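Local coordinates for manganese-containing pseudocatalase (PDB 2V8T), which breaks down hydrogen peroxide into water and oxygen as a catalase, using two manganese ions in each subunit, at the interface of chains A and B. Sequence-based numbering; all coordinates share one arbitrary frame. Chains: chain A/B, Manganese-containing pseudocatalase.

The interface of chains A and B. Residues chain A 111, 128-129; chain B 111-114, 130.
A:Arg111 meets the backbone carbonyl of B:Arg111 where loop 111-113 of chain B, which runs into helix 114-117 with the backbone of B:Asn112 extended, faces the loop residues A:Ala128 and A:Met129. This is a loop-to-loop patch between two subunits of the manganese catalase family, within a deposited assembly of six copies; whether this hexamer is the working form cannot be told from the coordinates alone. The main polar link is from NH2 of the A:Arg111 guanidinium to B:Arg111 O, at 2.9 Å and nearly straight at the hydrogen. The oxygen lies in the guanidinium plane, whereas the nitrogen sits above the carbonyl plane, 39° out of it, and so is not aimed at a lone pair. NE of the same group makes a weaker, more bent bond to this oxygen. The NH1/NH2 edge of the guanidinium is also held within its own chain, both nitrogens donating to A:Ala128 O, each at 2.9 Å and in the plane of the group. That end-on grip should limit rotation of the group, and NH2 is thereby shared between carbonyls of the two subunits. A bend at chi3 (69°) in the arginine chain turns the guanidinium toward both acceptors. Over one face, displaced toward the rim, lies the methyl of B:Ala113, whose CB is 3.7 Å from A:Arg111 CZ. A:Met129 supplies further apolar contacts, with 62 Å² of its surface hidden by chain B, and reaches over the start of helix 114-117. Its CG packs on B:Ala114 CB at 3.7 Å, and SD passes near the backbone N of B:Ala113. Bends at chi2 and chi3 carry the terminal methyl onward, putting CE 3.6 Å from B:Gly130 CA. The same methyl touches the carboxamide of B:Asn112 at CG, 3.7 Å away, with the two side chains crossing at a slant.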
loop_
_atom_site.group_PDB
_atom_site.type_symbol
_atom_site.label_atom_id
_atom_site.label_comp_id
_atom_site.label_asym_id
_atom_site.label_seq_id
_atom_site.Cartn_x
_atom_site.Cartn_y
_atom_site.Cartn_z
ATOM N N ARG A 111 20.132 -7.795 3.942
ATOM C CA ARG A 111 19.130 -6.906 3.340
ATOM C C ARG A 111 17.727 -7.211 3.873
ATOM O O ARG A 111 16.981 -6.290 4.250
ATOM C CB ARG A 111 19.131 -7.003 1.831
ATOM C CG ARG A 111 20.402 -6.455 1.168
ATOM C CD ARG A 111 20.323 -6.533 -0.349
ATOM N NE ARG A 111 19.337 -5.592 -0.891
ATOM C CZ ARG A 111 18.140 -5.894 -1.371
ATOM N NH1 ARG A 111 17.795 -7.128 -1.676
ATOM N NH2 ARG A 111 17.282 -4.886 -1.575
ATOM N N ALA A 128 12.320 -8.162 -4.074
ATOM C CA ALA A 128 13.691 -7.926 -3.648
ATOM C C ALA A 128 13.862 -6.714 -2.741
ATOM O O ALA A 128 14.966 -6.548 -2.192
ATOM C CB ALA A 128 14.629 -7.779 -4.867
ATOM N N MET A 129 12.841 -5.912 -2.542
ATOM C CA MET A 129 12.858 -4.796 -1.614
ATOM C C MET A 129 11.970 -5.080 -0.389
ATOM O O MET A 129 11.697 -4.171 0.381
ATOM C CB MET A 129 12.445 -3.495 -2.289
ATOM C CG MET A 129 13.371 -3.087 -3.409
ATOM S SD MET A 129 15.051 -2.720 -2.931
ATOM C CE MET A 129 14.794 -1.113 -2.186
ATOM N N ARG B 111 21.875 -1.626 -0.650
ATOM C CA ARG B 111 20.562 -1.420 -0.027
ATOM C C ARG B 111 19.430 -1.625 -1.038
ATOM O O ARG B 111 18.441 -2.319 -0.746
ATOM C CB ARG B 111 20.446 -0.044 0.591
ATOM C CG ARG B 111 21.353 0.174 1.809
ATOM C CD ARG B 111 21.156 1.555 2.416
ATOM N NE ARG B 111 19.844 1.683 3.060
ATOM C CZ ARG B 111 18.800 2.351 2.594
ATOM N NH1 ARG B 111 18.902 3.223 1.612
ATOM N NH2 ARG B 111 17.616 2.139 3.183
ATOM N N ASN B 112 19.565 -0.991 -2.199
ATOM C CA ASN B 112 18.491 -0.928 -3.188
ATOM C C ASN B 112 18.852 -1.794 -4.394
ATOM O O ASN B 112 19.522 -1.368 -5.334
ATOM C CB ASN B 112 18.194 0.517 -3.593
ATOM C CG ASN B 112 17.020 0.626 -4.517
ATOM O OD1 ASN B 112 16.718 -0.303 -5.279
ATOM N ND2 ASN B 112 16.340 1.778 -4.515
ATOM N N ALA B 113 18.440 -3.057 -4.338
ATOM C CA ALA B 113 18.651 -3.965 -5.451
ATOM C C ALA B 113 17.703 -3.634 -6.620
ATOM O O ALA B 113 18.013 -4.005 -7.761
ATOM C CB ALA B 113 18.458 -5.431 -4.985
ATOM N N ALA B 114 16.567 -3.014 -6.357
ATOM C CA ALA B 114 15.617 -2.677 -7.409
ATOM C C ALA B 114 16.247 -1.798 -8.486
ATOM O O ALA B 114 15.893 -1.934 -9.656
ATOM C CB ALA B 114 14.376 -2.023 -6.837
ATOM N N GLY B 130 12.885 2.132 -0.704
ATOM C CA GLY B 130 12.223 1.432 -1.778
ATOM C C GLY B 130 10.730 1.647 -1.856
ATOM O O GLY B 130 10.061 1.033 -2.695
#